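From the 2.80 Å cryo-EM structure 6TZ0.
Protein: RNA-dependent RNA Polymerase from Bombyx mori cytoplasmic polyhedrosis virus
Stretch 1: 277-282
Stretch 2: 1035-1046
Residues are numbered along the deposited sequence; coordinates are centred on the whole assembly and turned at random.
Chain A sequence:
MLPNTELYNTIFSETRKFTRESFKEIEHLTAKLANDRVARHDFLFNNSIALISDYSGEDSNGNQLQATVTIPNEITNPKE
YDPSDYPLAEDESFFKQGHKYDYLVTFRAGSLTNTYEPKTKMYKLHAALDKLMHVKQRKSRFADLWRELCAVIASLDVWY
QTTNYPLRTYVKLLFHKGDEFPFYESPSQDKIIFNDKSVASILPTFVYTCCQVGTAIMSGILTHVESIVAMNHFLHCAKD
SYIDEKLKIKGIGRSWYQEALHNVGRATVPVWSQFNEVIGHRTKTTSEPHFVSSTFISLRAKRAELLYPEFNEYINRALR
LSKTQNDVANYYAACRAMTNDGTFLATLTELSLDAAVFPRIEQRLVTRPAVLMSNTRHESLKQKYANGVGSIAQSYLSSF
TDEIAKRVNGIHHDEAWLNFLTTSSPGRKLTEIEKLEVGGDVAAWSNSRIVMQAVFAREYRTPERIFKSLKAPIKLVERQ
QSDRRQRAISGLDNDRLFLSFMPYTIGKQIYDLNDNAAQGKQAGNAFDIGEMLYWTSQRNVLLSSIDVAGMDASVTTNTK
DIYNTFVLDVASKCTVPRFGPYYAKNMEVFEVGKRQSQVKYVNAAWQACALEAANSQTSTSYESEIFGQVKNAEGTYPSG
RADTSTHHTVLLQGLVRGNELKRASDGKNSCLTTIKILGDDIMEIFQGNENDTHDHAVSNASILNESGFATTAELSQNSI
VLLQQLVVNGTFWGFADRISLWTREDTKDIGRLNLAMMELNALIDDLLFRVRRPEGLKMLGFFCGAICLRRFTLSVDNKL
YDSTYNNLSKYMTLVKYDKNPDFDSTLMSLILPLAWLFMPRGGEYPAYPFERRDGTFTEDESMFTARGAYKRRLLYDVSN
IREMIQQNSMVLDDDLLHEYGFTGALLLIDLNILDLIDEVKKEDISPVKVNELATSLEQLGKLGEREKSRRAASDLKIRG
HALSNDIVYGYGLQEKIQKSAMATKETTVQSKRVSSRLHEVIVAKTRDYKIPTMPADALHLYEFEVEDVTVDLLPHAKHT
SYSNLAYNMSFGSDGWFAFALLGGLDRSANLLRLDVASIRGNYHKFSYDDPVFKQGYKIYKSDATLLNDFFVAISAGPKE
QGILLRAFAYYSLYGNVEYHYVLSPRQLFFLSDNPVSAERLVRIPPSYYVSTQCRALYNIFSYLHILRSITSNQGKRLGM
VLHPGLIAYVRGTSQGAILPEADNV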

ATOM      1  N   GLU A 277      32.682  -8.977  -6.487  1.00 35.09           N
ATOM      2  CA  GLU A 277      33.537 -10.083  -6.894  1.00 35.09           C
ATOM      3  C   GLU A 277      34.050 -10.836  -5.681  1.00 35.09           C
ATOM      4  O   GLU A 277      34.359 -10.233  -4.652  1.00 35.09           O
ATOM      5  N   VAL A 278      34.153 -12.154  -5.810  1.00 31.19           N
ATOM      6  CA  VAL A 278      34.799 -12.977  -4.793  1.00 31.19           C
ATOM      7  C   VAL A 278      36.299 -12.960  -5.071  1.00 31.19           C
ATOM      8  O   VAL A 278      36.759 -13.494  -6.082  1.00 31.19           O
ATOM      9  N   ILE A 279      37.062 -12.351  -4.169  1.00 30.13           N
ATOM     10  CA  ILE A 279      38.483 -12.126  -4.390  1.00 30.13           C
ATOM     11  C   ILE A 279      39.373 -13.035  -3.556  1.00 30.13           C
ATOM     12  O   ILE A 279      40.554 -13.195  -3.897  1.00 30.13           O
ATOM     13  N   GLY A 280      38.861 -13.634  -2.493  1.00 29.06           N
ATOM     14  CA  GLY A 280      39.650 -14.579  -1.739  1.00 29.06           C
ATOM     15  C   GLY A 280      38.807 -15.240  -0.681  1.00 29.06           C
ATOM     16  O   GLY A 280      37.586 -15.096  -0.652  1.00 29.06           O
ATOM     17  N   HIS A 281      39.481 -15.969   0.195  1.00 30.33           N
ATOM     18  CA  HIS A 281      38.849 -16.538   1.369  1.00 30.33           C
ATOM     19  C   HIS A 281      39.796 -16.395   2.547  1.00 30.33           C
ATOM     20  O   HIS A 281      41.016 -16.468   2.396  1.00 30.33           O
ATOM     21  N   ARG A 282      39.224 -16.184   3.722  1.00 31.49           N
ATOM     22  CA  ARG A 282      39.989 -16.037   4.946  1.00 31.49           C
ATOM     23  C   ARG A 282      39.462 -17.032   5.960  1.00 31.49           C
ATOM     24  O   ARG A 282      38.429 -17.662   5.753  1.00 31.49           O
ATOM     25  N   PRO A1035      39.331 -18.734 -10.848  1.00 32.60           N
ATOM     26  CA  PRO A1035      40.060 -18.754  -9.572  1.00 32.60           C
ATOM     27  C   PRO A1035      39.178 -18.632  -8.339  1.00 32.60           C
ATOM     28  O   PRO A1035      39.624 -19.024  -7.255  1.00 32.60           O
ATOM     29  N   HIS A1036      37.941 -18.149  -8.459  1.00 32.34           N
ATOM     30  CA  HIS A1036      37.039 -18.174  -7.315  1.00 32.34           C
ATOM     31  C   HIS A1036      36.376 -19.524  -7.097  1.00 32.34           C
ATOM     32  O   HIS A1036      35.530 -19.634  -6.207  1.00 32.34           O
ATOM     33  N   ALA A1037      36.720 -20.544  -7.884  1.00 31.79           N
ATOM     34  CA  ALA A1037      36.232 -21.886  -7.597  1.00 31.79           C
ATOM     35  C   ALA A1037      36.847 -22.439  -6.325  1.00 31.79           C
ATOM     36  O   ALA A1037      36.226 -23.257  -5.642  1.00 31.79           O
ATOM     37  N   LYS A1038      38.058 -22.011  -5.992  1.00 32.46           N
ATOM     38  CA  LYS A1038      38.681 -22.449  -4.759  1.00 32.46           C
ATOM     39  C   LYS A1038      38.214 -21.624  -3.572  1.00 32.46           C
ATOM     40  O   LYS A1038      38.230 -22.119  -2.442  1.00 32.46           O
ATOM     41  N   HIS A1039      37.767 -20.392  -3.806  1.00 31.32           N
ATOM     42  CA  HIS A1039      37.350 -19.546  -2.702  1.00 31.32           C
ATOM     43  C   HIS A1039      35.937 -19.853  -2.235  1.00 31.32           C
ATOM     44  O   HIS A1039      35.569 -19.455  -1.128  1.00 31.32           O
ATOM     45  N   THR A1040      35.149 -20.554  -3.046  1.00 31.79           N
ATOM     46  CA  THR A1040      33.789 -20.930  -2.694  1.00 31.79           C
ATOM     47  C   THR A1040      33.661 -22.398  -2.318  1.00 31.79           C
ATOM     48  O   THR A1040      32.556 -22.851  -2.013  1.00 31.79           O
ATOM     49  N   SER A1041      34.759 -23.151  -2.332  1.00 32.29           N
ATOM     50  CA  SER A1041      34.729 -24.544  -1.914  1.00 32.29           C
ATOM     51  C   SER A1041      34.642 -24.697  -0.403  1.00 32.29           C
ATOM     52  O   SER A1041      34.312 -25.782   0.084  1.00 32.29           O
ATOM     53  N   TYR A1042      34.946 -23.644   0.340  1.00 33.71           N
ATOM     54  CA  TYR A1042      34.724 -23.585   1.774  1.00 33.71           C
ATOM     55  C   TYR A1042      33.509 -22.705   2.003  1.00 33.71           C
ATOM     56  O   TYR A1042      33.478 -21.574   1.501  1.00 33.71           O
ATOM     57  N   SER A1043      32.519 -23.218   2.750  1.00 31.74           N
ATOM     58  CA  SER A1043      31.345 -22.455   3.188  1.00 31.74           C
ATOM     59  C   SER A1043      30.548 -21.867   2.033  1.00 31.74           C
ATOM     60  O   SER A1043      30.688 -20.675   1.748  1.00 31.74           O
ATOM     61  N   ASN A1044      29.824 -22.727   1.311  1.00 32.83           N
ATOM     62  CA  ASN A1044      29.071 -22.351   0.117  1.00 32.83           C
ATOM     63  C   ASN A1044      28.155 -21.152   0.331  1.00 32.83           C
ATOM     64  O   ASN A1044      27.557 -20.987   1.392  1.00 32.83           O
ATOM     65  N   LEU A1045      28.076 -20.298  -0.679  1.00 31.62           N
ATOM     66  CA  LEU A1045      27.353 -19.044  -0.564  1.00 31.62           C
ATOM     67  C   LEU A1045      25.902 -19.143  -1.015  1.00 31.62           C
ATOM     68  O   LEU A1045      25.247 -18.111  -1.187  1.00 31.62           O
ATOM     69  N   ALA A1046      25.389 -20.360  -1.185  1.00 31.12           N
ATOM     70  CA  ALA A1046      23.966 -20.634  -1.317  1.00 31.12           C
ATOM     71  C   ALA A1046      23.743 -22.079  -0.906  1.00 31.12           C
ATOM     72  O   ALA A1046      24.687 -22.871  -0.848  1.00 31.12           O
TER

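Stretch 2 packs against the strand 278-282 through a few side chains, and the contact buries 379 Å² in all, counting both sides. Val-278 and His-281 point their CA-to-CB bonds toward stretch 2, while that of Ile-279 points away. Pro-1035 makes no contact with the strand.

His-1036 is the first residue to touch it. Its CB points toward the strand, with chi1 p. The His-1036 CB lies 4.1 Å from Val-278 CB and 3.9 Å from Val-278 O. His-1036 O accepts a hydrogen bond from Thr-1040 OG1 at 3.2 Å and weak ones from the backbone N atoms of His-1039 and Thr-1040. Ala-1037 is buried but out of reach of the strand.

Lys-1038 leaves its backbone sideways, with chi1 t, and its chain then bends nearer. Lys-1038 CD comes 3.7 Å from His-281 CE1. Beyond this, Lys-1038 NZ donates to Tyr-1042 OH at 3.0 Å. The amine is thus tied to its own stretch while the aliphatic part meets the histidine.

His-1039 is central to the contact. It starts sideways, with chi1 m, and lays one ring face against the strand backbone. Gly-280 CA sits 3.5 Å from the centroid of the His-1039 ring, close to the ring normal, in a CH-pi contact. Gly-280 has no side chain, and its CA itself meets the ring; a CB would point away and would have room. At the ring edge, His-1039 ND1 and His-281 ND1 form a hydrogen bond of 3.0 Å. The angle of 167° is nearly straight, and either nitrogen could be the donor. The two rings meet rim to rim, with planes at 47°, as suits a bond between edge nitrogens. Nearer the backbone, His-1039 CB lies 3.8 Å from Val-278 CG1. Val-278 has chi1 t.

Thr-1040 points away, yet Thr-1040 CG2 is 4.5 Å from Val-278 CG1. Ser-1041 does not reach the strand. Ser-1041 OG donates to Lys-1038 O at 2.9 Å.

Tyr-1042 points toward the strand, with chi1 m. Tyr-1042 CE2 lies over one face of the His-281 ring, 3.9 Å from His-281 NE2. The ring planes are oblique, at 35°. His-281, with chi1 p, therefore meets Lys-1038, His-1039 and Tyr-1042 together.

Ser-1043 and Asn-1044 stay clear of the strand. Leu-1045 points back toward it, with chi1 and chi2 both p. Leu-1045 CD2 lies 4.4 Å from Val-278 CG2, a loose apolar contact. Ala-1046 is out of reach.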

ATOM      1  CB  GLU A 277      34.729  -9.593  -7.706  1.00 35.09           C
ATOM      2  CG  GLU A 277      34.409  -9.062  -9.083  1.00 35.09           C
ATOM      3  CD  GLU A 277      35.631  -8.457  -9.748  1.00 35.09           C
ATOM      4  OE1 GLU A 277      36.670  -8.337  -9.068  1.00 35.09           O
ATOM      5  OE2 GLU A 277      35.554  -8.098 -10.942  1.00 35.09           O
ATOM      6  CB  VAL A 278      34.252 -14.406  -4.786  1.00 31.19           C
ATOM      7  CG1 VAL A 278      35.001 -15.247  -3.784  1.00 31.19           C
ATOM      8  CG2 VAL A 278      32.794 -14.396  -4.447  1.00 31.19           C
ATOM      9  CB  ILE A 279      38.845 -10.651  -4.146  1.00 30.13           C
ATOM     10  CG1 ILE A 279      38.368 -10.224  -2.757  1.00 30.13           C
ATOM     11  CG2 ILE A 279      38.255  -9.795  -5.233  1.00 30.13           C
ATOM     12  CD1 ILE A 279      38.824  -8.861  -2.335  1.00 30.13           C
ATOM     13  CB  HIS A 281      38.474 -18.013   1.172  1.00 30.33           C
ATOM     14  CG  HIS A 281      39.647 -18.926   1.032  1.00 30.33           C
ATOM     15  ND1 HIS A 281      40.282 -19.142  -0.169  1.00 30.33           N
ATOM     16  CD2 HIS A 281      40.316 -19.663   1.948  1.00 30.33           C
ATOM     17  CE1 HIS A 281      41.283 -19.982   0.010  1.00 30.33           C
ATOM     18  NE2 HIS A 281      41.330 -20.308   1.287  1.00 30.33           N
ATOM     19  CB  ARG A 282      39.911 -14.599   5.485  1.00 31.49           C
ATOM     20  CG  ARG A 282      38.523 -14.135   5.889  1.00 31.49           C
ATOM     21  CD  ARG A 282      38.507 -12.635   6.147  1.00 31.49           C
ATOM     22  NE  ARG A 282      37.151 -12.116   6.317  1.00 31.49           N
ATOM     23  CZ  ARG A 282      36.580 -11.864   7.487  1.00 31.49           C
ATOM     24  NH1 ARG A 282      37.263 -12.035   8.606  1.00 31.49           N
ATOM     25  NH2 ARG A 282      35.339 -11.403   7.540  1.00 31.49           N
ATOM     26  CB  PRO A1035      41.024 -17.570  -9.699  1.00 32.60           C
ATOM     27  CG  PRO A1035      40.447 -16.708 -10.761  1.00 32.60           C
ATOM     28  CD  PRO A1035      39.799 -17.644 -11.720  1.00 32.60           C
ATOM     29  CB  HIS A1036      35.957 -17.096  -7.423  1.00 32.34           C
ATOM     30  CG  HIS A1036      35.155 -17.147  -8.684  1.00 32.34           C
ATOM     31  ND1 HIS A1036      34.214 -18.120  -8.933  1.00 32.34           N
ATOM     32  CD2 HIS A1036      35.095 -16.293  -9.730  1.00 32.34           C
ATOM     33  CE1 HIS A1036      33.651 -17.897 -10.105  1.00 32.34           C
ATOM     34  NE2 HIS A1036      34.158 -16.787 -10.604  1.00 32.34           N
ATOM     35  CB  ALA A1037      36.530 -22.820  -8.761  1.00 31.79           C
ATOM     36  CB  LYS A1038      40.202 -22.392  -4.913  1.00 32.46           C
ATOM     37  CG  LYS A1038      40.990 -23.247  -3.938  1.00 32.46           C
ATOM     38  CD  LYS A1038      41.520 -22.469  -2.764  1.00 32.46           C
ATOM     39  CE  LYS A1038      42.447 -23.338  -1.940  1.00 32.46           C
ATOM     40  NZ  LYS A1038      41.720 -24.478  -1.321  1.00 32.46           N
ATOM     41  CB  HIS A1039      37.450 -18.069  -3.085  1.00 31.32           C
ATOM     42  CG  HIS A1039      38.801 -17.665  -3.579  1.00 31.32           C
ATOM     43  ND1 HIS A1039      39.944 -17.836  -2.833  1.00 31.32           N
ATOM     44  CD2 HIS A1039      39.183 -17.032  -4.714  1.00 31.32           C
ATOM     45  CE1 HIS A1039      40.980 -17.377  -3.507  1.00 31.32           C
ATOM     46  NE2 HIS A1039      40.547 -16.880  -4.651  1.00 31.32           N
ATOM     47  CB  THR A1040      32.841 -20.618  -3.851  1.00 31.79           C
ATOM     48  OG1 THR A1040      33.212 -21.394  -4.993  1.00 31.79           O
ATOM     49  CG2 THR A1040      32.913 -19.155  -4.209  1.00 31.79           C
ATOM     50  CB  SER A1041      35.962 -25.267  -2.441  1.00 32.29           C
ATOM     51  OG  SER A1041      37.136 -24.722  -1.874  1.00 32.29           O
ATOM     52  CB  TYR A1042      35.924 -22.962   2.484  1.00 33.71           C
ATOM     53  CG  TYR A1042      37.261 -23.599   2.209  1.00 33.71           C
ATOM     54  CD1 TYR A1042      37.670 -24.732   2.893  1.00 33.71           C
ATOM     55  CD2 TYR A1042      38.127 -23.047   1.270  1.00 33.71           C
ATOM     56  CE1 TYR A1042      38.899 -25.303   2.649  1.00 33.71           C
ATOM     57  CE2 TYR A1042      39.357 -23.611   1.016  1.00 33.71           C
ATOM     58  CZ  TYR A1042      39.736 -24.739   1.708  1.00 33.71           C
ATOM     59  OH  TYR A1042      40.962 -25.306   1.456  1.00 33.71           O
ATOM     60  CB  SER A1043      31.723 -21.344   4.170  1.00 31.74           C
ATOM     61  OG  SER A1043      32.126 -21.879   5.413  1.00 31.74           O
ATOM     62  CB  ASN A1044      28.244 -23.540  -0.370  1.00 32.83           C
ATOM     63  CG  ASN A1044      27.330 -24.114   0.691  1.00 32.83           C
ATOM     64  OD1 ASN A1044      27.377 -23.731   1.847  1.00 32.83           O
ATOM     65  ND2 ASN A1044      26.444 -25.006   0.279  1.00 32.83           N
ATOM     66  CB  LEU A1045      28.117 -17.948  -1.311  1.00 31.62           C
ATOM     67  CG  LEU A1045      28.662 -18.159  -2.720  1.00 31.62           C
ATOM     68  CD1 LEU A1045      27.663 -17.808  -3.769  1.00 31.62           C
ATOM     69  CD2 LEU A1045      29.901 -17.321  -2.896  1.00 31.62           C
ATOM     70  CB  ALA A1046      23.453 -20.385  -2.736  1.00 31.12           C
TER